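Local coordinates for aminotransferase class I and II (Anaerococcus prevotii, PDB 4EMY), which binds pyridoxal 5'-phosphate and probably acts as a dimeric transaminase, passing amino groups between amino acids and keto acids, at residues E124-I129 with S177-S182; E213-K218 with P248-V253; F159-D164 with Y194-E199; K97-I102 with F244-R249; F358-T363 with I381-G386. One frame throughout, in Å; residues are numbered along the deposited sequence.

Contact 1 of 5, residues E124-I129 with S177-S182; sequences EGDPLI and SDRIAS
The carbonyl oxygen of A181 is approached from I129 and L128 at once: the backbone N of I129 donates a hydrogen bond of 2.8 Å to A181 O, almost straight at 172°, and the CA of L128 adds a weaker CA-H...O contact. With A181 N bonded to P127 O at 3.1 Å, this is the parallel pairing of strands 127-131 and 179-184, neighbours in the seven-stranded mixed sheet of the large domain of fold type I aminotransferases. One face carries L128 and A181, whose CD1 and CB meet at 3.7 Å; the small alanine lets the leucine tip lie against the neighbouring strand. I129 and S182 point to the other face, where I129 CD1 reaches I180 CD1 at 4.0 Å and both isoleucines pack on helix 163-176. At the start of the strands, P127 sets CG against I180 CG2 and suits a place that needs no amide donor. D126 is held by D123 N through OD2, which also lies over the aliphatic part of R179, 3.4 Å from its CD. An alanine in place of D126 would probably leave D123 N without its acceptor and the R179 methylenes with less cover. S177, OG anti to its own N (chi1 -176°), bonds to R179 O and brings that OG to 3.2 Å from D126 OD1.

Contact 2 of 5, residues E213-K218 with P248-V253; sequences EDKDKK and PRNLFV
N250 reaches across to the carbonyl of K217: its ND2 donates a hydrogen bond of 3.0 Å to K217 O, with an N-H...O angle of 173°. The acceptor lies in the plane of the amide, while the donor is tilted somewhat from the plane of the K217 carbonyl. ND2 also donates a hydrogen bond to A212 O, just before E213 and after helix 198-211, and so ties two backbone oxygens of one loop, a task that suits an amide with two N-H groups. Its other end, OD1, meets K215, where the bend at chi2 sets K215 CD 3.7 Å from N250 OD1; further out, K215 NZ lies 3.8 Å from R249 CB. An alanine at N250 would probably leave K217 O and A212 O without this common donor and the K215 chain with less to rest on. Each partner sits in a type I beta turn, D214 to K217 and P248 to L251, the turns that lead into the adjacent parallel strands 218-224 and 251-258. Backbone bonds close them: K217 N to D214 O at 2.9 Å, and L251 N to P248 O at 2.7 Å. Further out, two lysines at the end of segment 213-218 are anchored elsewhere, K217 NZ in a salt bridge with D178 and K218 NZ on the O of M4 of the second subunit.

Contact 3 of 5, residues F159-D164 with Y194-E199; sequences FAFNID and YSLSDE
F161 and Y194 both hold CG anti to the backbone N (chi1 -166° and -172°); their CB bonds point toward the facing segment and this torsion carries each ring onward, so that F161 meets L196 and the outer end of Y194 meets the backbone of 159-161. The contact joins the entries of two helices, 163-176 and 198-211: N162 and S197 are their N-caps, bonding through OD1 to V165 N and through OG to E200 N, so that F161 and L196 each stand one residue before a cap. Between them lies a CH-pi contact, with L196 CD2 3.8 Å from the centroid of the F161 ring and only 3° off its normal. L196 CG also lies over this face, while CD1 stands beyond the ring outline, 3.7 Å from F161 CD1. A branched leucine suits this place because one methyl covers the ring centre while the other packs beside F161 CD1. The Y194 hydroxyl takes a weak hydrogen bond from F161 N, 3.3 Å from Y194 OH, and finds a stronger partner in E200 of helix 198-211. A tyrosine therefore serves both needs, a buried flat ring and a polar tip between two segments. F155 packs edge-to-face with that ring, and F354 meets it with its plane nearly perpendicular. F159 O lies 3.6 Å from Y194 CE1.

Contact 4 of 5, residues K97-I102 with F244-R249; sequences KPEGYI and FSNLPR
S245 turns its hydroxyl to the backbone of E99, and the two residues P98 and E99 both direct their CB toward the second segment but meet different residues there. OG is held anti to the carbonyl carbon, beside its own N (chi1 -54°), and from there accepts a hydrogen bond of 3.0 Å from E99 N at 160°. The same OG is bonded to E242 O, just before the segment, so this small hydroxyl links two backbones, and a serine fits where a bulkier polar group would crowd P98. P98 CB packs against the hydroxyl, 3.6 Å from S245 OG, and lies 4.2 Å from F244 CB. A compact apolar ring suits this buried loop position beside F244. E99 has its CB 3.9 Å from S245 CB and extends to N246, where its carboxylate approaches the amide with the two planes almost perpendicular, 83° apart. N246 itself has a left-handed backbone conformation, which asparagine tolerates better than most residues. The contact thus fastens the loop that enters edge strand 101-107 to the one that precedes strand 251-258. P98 also packs on F93 of helix 82-93 and I276 of strand 271-277, while F244 reaches L221 and V223 of strand 218-224.

Contact 5 of 5, residues F358-T363 with I381-G386; sequences FTFIPT and IPSAKG
F360 meets G386 with the far end of its ring. The side chain leaves the strand with CG anti to its N (chi1 -159°), and beyond CB and the ring base the outer carbons make the touches: CE1 lies 3.7 Å from K385 O, CE2 comes to the carbonyl carbon of G386, and CZ at the tip is 3.4 Å from G386 N, with S383 OG in the ring plane at the edge. Only a glycine suits position 386, since a CB would run into I361 O and the F360 ring, and its backbone angles themselves favour glycine. P362 and G386 form an antiparallel non-hydrogen-bonded pair, next to which T363 N bonds to K385 O at 3.1 Å and 173°. S383 N to G386 O, 2.8 Å, closes the tight turn of a beta-hairpin over A384 and K385. The contact belongs to a three-stranded antiparallel sheet in which strand 386-389 lies between 359-362 and 381-382. Around it, Y133 meets the F360 ring edge-to-face, T363 packs on I369 of helix 366-375, and T359 and I361 pack on F339 of helix 315-345.

Contacts 1, 2 and 4 all bear on the large mixed sheet of the cofactor-binding domain: contact 1 pairs two of its strands, contact 2 ties loops at neighbouring strand starts, and contact 4 holds the loop entering edge strand 101-107. Contact 2 lies about 13 Å, centre to centre, from both contact 1 and contact 4; it meets contact 1 in the D178-K217 salt bridge and shares P248 and R249 with contact 4. Contacts 1 and 3 alternate along the chain, linked by helix 163-176 and strand 179-184. Contact 5, last along the chain, is in the small C-terminal part usual for this fold type, about 36 Å from contact 4 between centres, and joins the rest through contact 3, where F159 meets P362.

Contact 1 of 5, residues E124-I129 with S177-S182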
# COMPACT_ATOMS: atom_id res chain seq x y z
N GLU A 124 -15.44 10.12 12.69
CA GLU A 124 -15.46 11.35 11.88
C GLU A 124 -15.23 12.62 12.70
O GLU A 124 -14.42 13.46 12.33
CB GLU A 124 -16.75 11.44 11.07
CG GLU A 124 -16.95 10.30 10.07
CD GLU A 124 -16.67 10.69 8.62
OE1 GLU A 124 -17.07 11.80 8.20
OE2 GLU A 124 -16.08 9.86 7.88
N GLY A 125 -15.95 12.77 13.80
CA GLY A 125 -15.79 13.97 14.61
C GLY A 125 -14.51 13.94 15.42
O GLY A 125 -14.04 14.96 15.91
N ASP A 126 -13.94 12.74 15.53
CA ASP A 126 -12.95 12.41 16.54
C ASP A 126 -11.60 13.08 16.33
O ASP A 126 -11.16 13.23 15.19
CB ASP A 126 -12.82 10.89 16.65
CG ASP A 126 -14.12 10.22 17.06
OD1 ASP A 126 -15.11 10.93 17.36
OD2 ASP A 126 -14.16 8.97 17.07
N PRO A 127 -10.95 13.50 17.43
CA PRO A 127 -9.71 14.26 17.36
C PRO A 127 -8.44 13.41 17.42
O PRO A 127 -8.32 12.52 18.26
CB PRO A 127 -9.78 15.15 18.60
CG PRO A 127 -10.60 14.37 19.58
CD PRO A 127 -11.47 13.42 18.81
N LEU A 128 -7.52 13.71 16.51
CA LEU A 128 -6.14 13.24 16.63
C LEU A 128 -5.30 14.38 17.21
O LEU A 128 -5.06 15.39 16.56
CB LEU A 128 -5.57 12.80 15.29
CG LEU A 128 -4.18 12.18 15.40
CD1 LEU A 128 -4.24 10.73 15.85
CD2 LEU A 128 -3.42 12.31 14.09
N ILE A 129 -4.86 14.20 18.45
CA ILE A 129 -4.10 15.24 19.14
C ILE A 129 -2.61 14.97 18.96
O ILE A 129 -2.06 14.00 19.50
CB ILE A 129 -4.51 15.34 20.62
CG1 ILE A 129 -6.02 15.58 20.71
CG2 ILE A 129 -3.75 16.47 21.30
CD1 ILE A 129 -6.70 14.74 21.77
N SER A 177 -15.56 14.72 22.93
CA SER A 177 -15.75 13.41 22.29
C SER A 177 -15.48 12.24 23.23
O SER A 177 -14.61 12.32 24.10
CB SER A 177 -14.87 13.29 21.05
OG SER A 177 -15.12 12.07 20.38
N ASP A 178 -16.22 11.15 23.05
CA ASP A 178 -16.01 9.93 23.82
C ASP A 178 -14.83 9.12 23.29
O ASP A 178 -14.35 8.20 23.95
CB ASP A 178 -17.28 9.07 23.81
CG ASP A 178 -18.35 9.58 24.77
OD1 ASP A 178 -18.08 10.54 25.52
OD2 ASP A 178 -19.47 9.01 24.79
N ARG A 179 -14.35 9.46 22.10
CA ARG A 179 -13.24 8.73 21.50
C ARG A 179 -12.18 9.72 21.06
O ARG A 179 -12.49 10.70 20.39
CB ARG A 179 -13.74 7.90 20.31
CG ARG A 179 -12.68 7.10 19.59
CD ARG A 179 -13.31 6.11 18.63
NE ARG A 179 -13.64 4.84 19.27
CZ ARG A 179 -14.71 4.10 18.99
NH1 ARG A 179 -15.59 4.51 18.08
NH2 ARG A 179 -14.91 2.96 19.63
N ILE A 180 -10.94 9.47 21.46
CA ILE A 180 -9.82 10.34 21.07
C ILE A 180 -8.57 9.55 20.69
O ILE A 180 -8.52 8.33 20.85
CB ILE A 180 -9.46 11.38 22.16
CG1 ILE A 180 -8.75 10.71 23.34
CG2 ILE A 180 -10.67 12.19 22.60
CD1 ILE A 180 -7.68 11.59 23.96
N ALA A 181 -7.56 10.25 20.18
CA ALA A 181 -6.27 9.63 19.88
C ALA A 181 -5.11 10.59 20.07
O ALA A 181 -5.18 11.75 19.67
CB ALA A 181 -6.26 9.05 18.47
N SER A 182 -4.04 10.10 20.69
CA SER A 182 -2.84 10.89 20.82
C SER A 182 -1.79 10.33 19.90
O SER A 182 -1.56 9.12 19.86
CB SER A 182 -2.31 10.86 22.25
OG SER A 182 -0.96 11.32 22.28

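Contact 2 of 5, residues E213-K218 with P248-V253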
# COMPACT_ATOMS: atom_id res chain seq x y z
N GLU A 213 -9.86 6.20 33.38
CA GLU A 213 -10.74 5.88 34.51
C GLU A 213 -12.21 6.08 34.14
O GLU A 213 -13.07 5.37 34.65
CB GLU A 213 -10.40 6.72 35.74
CG GLU A 213 -9.01 6.47 36.31
CD GLU A 213 -8.74 7.29 37.55
OE1 GLU A 213 -7.67 7.93 37.63
OE2 GLU A 213 -9.60 7.31 38.46
N ASP A 214 -12.48 7.03 33.25
CA ASP A 214 -13.83 7.24 32.72
C ASP A 214 -14.08 6.21 31.62
O ASP A 214 -13.62 6.38 30.48
CB ASP A 214 -14.02 8.66 32.19
CG ASP A 214 -15.48 8.98 31.82
OD1 ASP A 214 -16.37 8.10 31.96
OD2 ASP A 214 -15.74 10.12 31.38
N LYS A 215 -14.81 5.17 31.97
CA LYS A 215 -14.99 4.02 31.08
C LYS A 215 -16.02 4.25 29.97
O LYS A 215 -16.40 3.32 29.26
CB LYS A 215 -15.29 2.76 31.90
CG LYS A 215 -14.18 2.36 32.88
CD LYS A 215 -12.99 1.68 32.21
CE LYS A 215 -13.33 0.25 31.80
NZ LYS A 215 -12.14 -0.61 31.47
N ASP A 216 -16.45 5.50 29.81
CA ASP A 216 -17.22 5.93 28.65
C ASP A 216 -16.28 6.43 27.54
O ASP A 216 -16.68 6.55 26.38
CB ASP A 216 -18.19 7.05 29.03
CG ASP A 216 -19.49 6.51 29.60
OD1 ASP A 216 -19.80 5.32 29.37
OD2 ASP A 216 -20.21 7.29 30.27
N LYS A 217 -15.04 6.71 27.92
CA LYS A 217 -14.06 7.27 27.01
C LYS A 217 -13.12 6.20 26.49
O LYS A 217 -12.71 5.31 27.24
CB LYS A 217 -13.28 8.39 27.71
CG LYS A 217 -14.15 9.46 28.34
CD LYS A 217 -14.73 10.41 27.29
CE LYS A 217 -15.79 11.32 27.90
NZ LYS A 217 -16.40 12.26 26.91
N LYS A 218 -12.79 6.27 25.20
CA LYS A 218 -11.82 5.36 24.60
C LYS A 218 -10.66 6.15 24.03
O LYS A 218 -10.85 7.10 23.27
CB LYS A 218 -12.48 4.49 23.52
CG LYS A 218 -13.31 3.35 24.09
CD LYS A 218 -14.17 2.69 23.02
CE LYS A 218 -15.42 2.06 23.63
NZ LYS A 218 -15.12 0.88 24.51
N PRO A 248 -5.19 0.07 31.15
CA PRO A 248 -6.62 -0.25 31.18
C PRO A 248 -7.20 -0.61 29.81
O PRO A 248 -6.80 -0.03 28.80
CB PRO A 248 -7.27 1.04 31.73
CG PRO A 248 -6.19 2.06 31.78
CD PRO A 248 -4.89 1.33 31.85
N ARG A 249 -8.11 -1.57 29.80
CA ARG A 249 -8.81 -2.03 28.61
C ARG A 249 -9.06 -0.93 27.57
O ARG A 249 -8.83 -1.13 26.37
CB ARG A 249 -10.12 -2.73 29.03
CG ARG A 249 -11.07 -3.12 27.91
CD ARG A 249 -12.06 -4.19 28.35
NE ARG A 249 -11.43 -5.51 28.46
CZ ARG A 249 -11.24 -6.18 29.60
NH1 ARG A 249 -11.65 -5.68 30.77
NH2 ARG A 249 -10.65 -7.37 29.57
N ASN A 250 -9.51 0.24 28.03
CA ASN A 250 -9.87 1.36 27.15
C ASN A 250 -8.72 2.29 26.74
O ASN A 250 -8.95 3.36 26.16
CB ASN A 250 -11.01 2.17 27.78
CG ASN A 250 -10.64 2.75 29.13
OD1 ASN A 250 -10.02 2.09 29.96
ND2 ASN A 250 -11.03 4.00 29.36
N LEU A 251 -7.49 1.89 27.05
CA LEU A 251 -6.32 2.64 26.60
C LEU A 251 -5.46 1.77 25.69
O LEU A 251 -4.56 1.06 26.14
CB LEU A 251 -5.51 3.17 27.79
CG LEU A 251 -4.31 4.09 27.51
CD1 LEU A 251 -4.72 5.32 26.71
CD2 LEU A 251 -3.65 4.52 28.81
N PHE A 252 -5.76 1.83 24.40
CA PHE A 252 -5.06 1.02 23.42
C PHE A 252 -3.80 1.74 22.92
O PHE A 252 -3.72 2.97 22.97
CB PHE A 252 -6.01 0.66 22.26
CG PHE A 252 -5.47 -0.40 21.34
CD1 PHE A 252 -5.02 -1.62 21.84
CD2 PHE A 252 -5.44 -0.19 19.97
CE1 PHE A 252 -4.53 -2.59 20.99
CE2 PHE A 252 -4.95 -1.17 19.11
CZ PHE A 252 -4.50 -2.37 19.62
N VAL A 253 -2.82 0.96 22.47
CA VAL A 253 -1.57 1.50 21.96
C VAL A 253 -1.26 0.86 20.62
O VAL A 253 -1.24 -0.36 20.51
CB VAL A 253 -0.39 1.28 22.95
CG1 VAL A 253 0.94 1.66 22.32
CG2 VAL A 253 -0.58 2.08 24.22

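Contact 3 of 5, residues F159-D164 with Y194-E199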
# COMPACT_ATOMS: atom_id res chain seq x y z
N PHE A 159 12.58 23.99 26.05
CA PHE A 159 12.58 22.89 25.08
C PHE A 159 12.59 21.51 25.72
O PHE A 159 13.41 20.64 25.39
CB PHE A 159 13.69 23.06 24.03
CG PHE A 159 13.44 24.18 23.06
CD1 PHE A 159 12.48 24.06 22.06
CD2 PHE A 159 14.16 25.37 23.15
CE1 PHE A 159 12.24 25.10 21.17
CE2 PHE A 159 13.93 26.41 22.27
CZ PHE A 159 12.97 26.28 21.28
N ALA A 160 11.67 21.32 26.66
CA ALA A 160 11.29 20.00 27.14
C ALA A 160 9.84 19.76 26.74
O ALA A 160 9.15 20.70 26.35
CB ALA A 160 11.45 19.91 28.65
N PHE A 161 9.39 18.51 26.81
CA PHE A 161 8.01 18.19 26.46
C PHE A 161 7.05 19.03 27.29
O PHE A 161 7.17 19.09 28.52
CB PHE A 161 7.72 16.71 26.65
CG PHE A 161 6.45 16.26 26.00
CD1 PHE A 161 6.31 16.31 24.63
CD2 PHE A 161 5.39 15.79 26.77
CE1 PHE A 161 5.13 15.91 24.02
CE2 PHE A 161 4.21 15.38 26.17
CZ PHE A 161 4.08 15.44 24.80
N ASN A 162 6.12 19.69 26.62
CA ASN A 162 5.20 20.61 27.27
C ASN A 162 4.03 19.89 27.94
O ASN A 162 2.86 20.13 27.61
CB ASN A 162 4.71 21.68 26.29
CG ASN A 162 4.15 22.90 26.99
OD1 ASN A 162 3.63 22.83 28.11
ND2 ASN A 162 4.25 24.05 26.32
N ILE A 163 4.38 19.03 28.89
CA ILE A 163 3.42 18.21 29.63
C ILE A 163 2.15 18.96 30.05
O ILE A 163 1.05 18.42 29.95
CB ILE A 163 4.09 17.48 30.82
CG1 ILE A 163 3.16 16.41 31.41
CG2 ILE A 163 4.56 18.46 31.89
CD1 ILE A 163 2.72 15.36 30.41
N ASP A 164 2.31 20.21 30.50
CA ASP A 164 1.18 21.03 30.92
C ASP A 164 0.19 21.28 29.79
O ASP A 164 -1.01 21.05 29.95
CB ASP A 164 1.67 22.36 31.49
CG ASP A 164 2.17 22.25 32.92
OD1 ASP A 164 1.71 21.33 33.64
OD2 ASP A 164 3.01 23.08 33.32
N TYR A 194 13.91 15.79 18.57
CA TYR A 194 13.68 15.62 19.99
C TYR A 194 13.21 14.22 20.35
O TYR A 194 12.52 13.57 19.57
CB TYR A 194 12.63 16.62 20.47
CG TYR A 194 12.46 16.65 21.97
CD1 TYR A 194 13.45 17.18 22.79
CD2 TYR A 194 11.31 16.14 22.57
CE1 TYR A 194 13.31 17.21 24.16
CE2 TYR A 194 11.16 16.17 23.95
CZ TYR A 194 12.17 16.70 24.74
OH TYR A 194 12.04 16.74 26.12
N SER A 195 13.58 13.76 21.54
CA SER A 195 13.01 12.55 22.11
C SER A 195 12.44 12.87 23.50
O SER A 195 13.13 13.49 24.32
CB SER A 195 14.06 11.44 22.23
OG SER A 195 14.65 11.15 20.97
N LEU A 196 11.19 12.49 23.75
CA LEU A 196 10.64 12.54 25.10
C LEU A 196 11.50 11.66 26.01
O LEU A 196 11.88 10.55 25.62
CB LEU A 196 9.20 12.02 25.13
CG LEU A 196 8.05 12.98 24.82
CD1 LEU A 196 7.97 13.30 23.33
CD2 LEU A 196 6.74 12.38 25.30
N SER A 197 11.82 12.16 27.20
CA SER A 197 12.59 11.37 28.15
C SER A 197 11.72 10.26 28.75
O SER A 197 10.51 10.24 28.55
CB SER A 197 13.17 12.26 29.24
OG SER A 197 12.15 12.72 30.10
N ASP A 198 12.34 9.34 29.49
CA ASP A 198 11.60 8.26 30.12
C ASP A 198 10.55 8.78 31.11
O ASP A 198 9.40 8.32 31.08
CB ASP A 198 12.55 7.25 30.78
CG ASP A 198 13.28 6.38 29.76
OD1 ASP A 198 12.81 6.29 28.59
OD2 ASP A 198 14.31 5.77 30.12
N GLU A 199 10.92 9.75 31.94
CA GLU A 199 9.96 10.32 32.90
C GLU A 199 8.91 11.21 32.23
O GLU A 199 7.80 11.37 32.75
CB GLU A 199 10.64 11.04 34.07
CG GLU A 199 11.89 11.82 33.71
CD GLU A 199 13.15 10.98 33.82
OE1 GLU A 199 13.40 10.42 34.92
OE2 GLU A 199 13.89 10.89 32.81

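Contact 4 of 5, residues K97-I102 with F244-R249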
# COMPACT_ATOMS: atom_id res chain seq x y z
N LYS A 97 9.90 -5.69 26.03
CA LYS A 97 8.56 -6.04 25.57
C LYS A 97 7.51 -5.86 26.69
O LYS A 97 7.61 -6.50 27.75
CB LYS A 97 8.55 -7.47 25.01
CG LYS A 97 7.26 -7.90 24.33
CD LYS A 97 7.46 -9.20 23.54
CE LYS A 97 7.68 -10.39 24.46
NZ LYS A 97 7.74 -11.67 23.70
N PRO A 98 6.51 -4.99 26.47
CA PRO A 98 5.49 -4.75 27.49
C PRO A 98 4.58 -5.96 27.71
O PRO A 98 4.39 -6.76 26.80
CB PRO A 98 4.68 -3.58 26.91
CG PRO A 98 4.89 -3.66 25.44
CD PRO A 98 6.29 -4.17 25.26
N GLU A 99 4.03 -6.07 28.91
CA GLU A 99 3.12 -7.16 29.24
C GLU A 99 1.77 -6.98 28.55
O GLU A 99 1.38 -5.86 28.21
CB GLU A 99 2.91 -7.24 30.74
CG GLU A 99 4.13 -7.70 31.52
CD GLU A 99 3.91 -7.58 33.01
OE1 GLU A 99 4.75 -6.94 33.69
OE2 GLU A 99 2.88 -8.10 33.51
N GLY A 100 1.05 -8.09 28.37
CA GLY A 100 -0.24 -8.06 27.71
C GLY A 100 -0.17 -8.69 26.33
O GLY A 100 0.86 -9.21 25.92
N TYR A 101 -1.29 -8.62 25.62
CA TYR A 101 -1.38 -9.23 24.30
C TYR A 101 -0.83 -8.30 23.23
O TYR A 101 -1.11 -7.10 23.21
CB TYR A 101 -2.83 -9.64 24.01
CG TYR A 101 -3.38 -10.62 25.04
CD1 TYR A 101 -3.08 -11.99 24.97
CD2 TYR A 101 -4.19 -10.17 26.10
CE1 TYR A 101 -3.58 -12.88 25.92
CE2 TYR A 101 -4.69 -11.05 27.05
CZ TYR A 101 -4.38 -12.40 26.95
OH TYR A 101 -4.88 -13.28 27.90
N ILE A 102 0.00 -8.86 22.35
CA ILE A 102 0.68 -8.08 21.32
C ILE A 102 0.54 -8.76 19.95
O ILE A 102 0.79 -9.96 19.80
CB ILE A 102 2.18 -7.89 21.66
CG1 ILE A 102 2.34 -7.13 22.98
CG2 ILE A 102 2.92 -7.17 20.53
CD1 ILE A 102 3.72 -7.24 23.58
N PHE A 244 4.11 0.65 28.71
CA PHE A 244 2.86 0.29 28.06
C PHE A 244 2.24 -1.00 28.60
O PHE A 244 1.19 -1.43 28.13
CB PHE A 244 3.04 0.22 26.53
CG PHE A 244 3.49 1.51 25.90
CD1 PHE A 244 3.10 2.74 26.42
CD2 PHE A 244 4.29 1.49 24.76
CE1 PHE A 244 3.51 3.92 25.83
CE2 PHE A 244 4.71 2.67 24.16
CZ PHE A 244 4.32 3.89 24.70
N SER A 245 2.89 -1.59 29.60
CA SER A 245 2.39 -2.80 30.25
C SER A 245 1.13 -2.54 31.07
O SER A 245 1.02 -1.50 31.72
CB SER A 245 3.45 -3.41 31.16
OG SER A 245 4.66 -3.62 30.46
N ASN A 246 0.20 -3.48 31.04
CA ASN A 246 -0.98 -3.48 31.93
C ASN A 246 -1.76 -2.17 31.97
O ASN A 246 -2.06 -1.64 33.04
CB ASN A 246 -0.59 -3.94 33.33
CG ASN A 246 0.11 -5.29 33.32
OD1 ASN A 246 1.29 -5.40 33.67
ND2 ASN A 246 -0.62 -6.32 32.90
N LEU A 247 -2.06 -1.65 30.79
CA LEU A 247 -2.84 -0.44 30.65
C LEU A 247 -4.32 -0.81 30.62
O LEU A 247 -4.66 -1.89 30.14
CB LEU A 247 -2.45 0.29 29.36
CG LEU A 247 -1.49 1.48 29.45
CD1 LEU A 247 -0.30 1.24 30.37
CD2 LEU A 247 -1.01 1.85 28.06
N PRO A 248 -5.19 0.07 31.15
CA PRO A 248 -6.62 -0.25 31.18
C PRO A 248 -7.20 -0.61 29.81
O PRO A 248 -6.80 -0.03 28.80
CB PRO A 248 -7.27 1.04 31.73
CG PRO A 248 -6.19 2.06 31.78
CD PRO A 248 -4.89 1.33 31.85
N ARG A 249 -8.11 -1.57 29.80
CA ARG A 249 -8.81 -2.03 28.61
C ARG A 249 -9.06 -0.93 27.57
O ARG A 249 -8.83 -1.13 26.37
CB ARG A 249 -10.12 -2.73 29.03
CG ARG A 249 -11.07 -3.12 27.91
CD ARG A 249 -12.06 -4.19 28.35
NE ARG A 249 -11.43 -5.51 28.46
CZ ARG A 249 -11.24 -6.18 29.60
NH1 ARG A 249 -11.65 -5.68 30.77
NH2 ARG A 249 -10.65 -7.37 29.57

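Contact 5 of 5, residues F358-T363 with I381-G386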
# COMPACT_ATOMS: atom_id res chain seq x y z
N PHE A 358 17.05 14.71 11.33
CA PHE A 358 17.00 16.15 11.17
C PHE A 358 17.34 16.85 12.47
O PHE A 358 16.99 16.37 13.54
CB PHE A 358 15.59 16.59 10.75
CG PHE A 358 14.98 15.76 9.65
CD1 PHE A 358 14.16 14.68 9.97
CD2 PHE A 358 15.22 16.05 8.32
CE1 PHE A 358 13.59 13.91 8.97
CE2 PHE A 358 14.65 15.28 7.31
CZ PHE A 358 13.83 14.21 7.64
N THR A 359 18.03 17.99 12.35
CA THR A 359 18.21 18.94 13.44
C THR A 359 17.36 20.15 13.10
O THR A 359 17.14 20.44 11.92
CB THR A 359 19.67 19.40 13.57
OG1 THR A 359 20.13 19.90 12.31
CG2 THR A 359 20.56 18.26 14.02
N PHE A 360 16.90 20.88 14.11
CA PHE A 360 15.95 21.95 13.85
C PHE A 360 16.35 23.29 14.45
O PHE A 360 16.63 23.39 15.65
CB PHE A 360 14.55 21.56 14.33
CG PHE A 360 13.44 22.34 13.70
CD1 PHE A 360 12.92 23.47 14.32
CD2 PHE A 360 12.89 21.93 12.48
CE1 PHE A 360 11.88 24.18 13.74
CE2 PHE A 360 11.86 22.64 11.90
CZ PHE A 360 11.35 23.77 12.53
N ILE A 361 16.36 24.30 13.60
CA ILE A 361 16.58 25.68 14.02
C ILE A 361 15.23 26.41 14.09
O ILE A 361 14.60 26.65 13.06
CB ILE A 361 17.57 26.42 13.08
CG1 ILE A 361 19.01 26.05 13.44
CG2 ILE A 361 17.44 27.92 13.23
CD1 ILE A 361 19.52 24.75 12.86
N PRO A 362 14.78 26.73 15.31
CA PRO A 362 13.56 27.52 15.46
C PRO A 362 13.76 28.98 15.05
O PRO A 362 14.80 29.58 15.34
CB PRO A 362 13.25 27.40 16.96
CG PRO A 362 14.56 27.09 17.60
CD PRO A 362 15.35 26.30 16.60
N THR A 363 12.77 29.53 14.34
CA THR A 363 12.77 30.91 13.84
C THR A 363 11.42 31.26 13.24
O THR A 363 10.66 30.38 12.82
CB THR A 363 13.87 31.16 12.78
OG1 THR A 363 13.65 32.43 12.16
CG2 THR A 363 13.88 30.08 11.70
N ILE A 381 14.42 22.81 4.52
CA ILE A 381 12.95 22.90 4.47
C ILE A 381 12.41 23.90 5.50
O ILE A 381 12.61 23.71 6.70
CB ILE A 381 12.27 21.52 4.65
CG1 ILE A 381 12.88 20.46 3.71
CG2 ILE A 381 10.76 21.63 4.46
CD1 ILE A 381 12.82 20.78 2.23
N PRO A 382 11.74 24.97 5.02
CA PRO A 382 11.14 25.98 5.88
C PRO A 382 9.75 25.61 6.38
O PRO A 382 9.02 24.90 5.69
CB PRO A 382 11.02 27.18 4.95
CG PRO A 382 10.80 26.57 3.60
CD PRO A 382 11.64 25.33 3.59
N SER A 383 9.40 26.09 7.56
CA SER A 383 8.03 26.02 8.04
C SER A 383 7.74 27.21 8.95
O SER A 383 8.64 27.99 9.28
CB SER A 383 7.77 24.71 8.78
OG SER A 383 8.54 24.63 9.96
N ALA A 384 6.47 27.35 9.36
CA ALA A 384 6.05 28.43 10.25
C ALA A 384 6.84 28.40 11.56
O ALA A 384 6.91 29.41 12.26
CB ALA A 384 4.56 28.34 10.52
N LYS A 385 7.43 27.25 11.85
CA LYS A 385 8.17 27.02 13.09
C LYS A 385 9.68 27.20 12.94
O LYS A 385 10.36 27.57 13.89
CB LYS A 385 7.85 25.63 13.63
CG LYS A 385 6.43 25.44 14.13
CD LYS A 385 6.22 26.10 15.49
CE LYS A 385 4.94 25.64 16.15
NZ LYS A 385 3.71 26.24 15.55
N GLY A 386 10.21 26.93 11.76
CA GLY A 386 11.64 27.16 11.52
C GLY A 386 12.25 26.43 10.35
O GLY A 386 11.59 26.18 9.33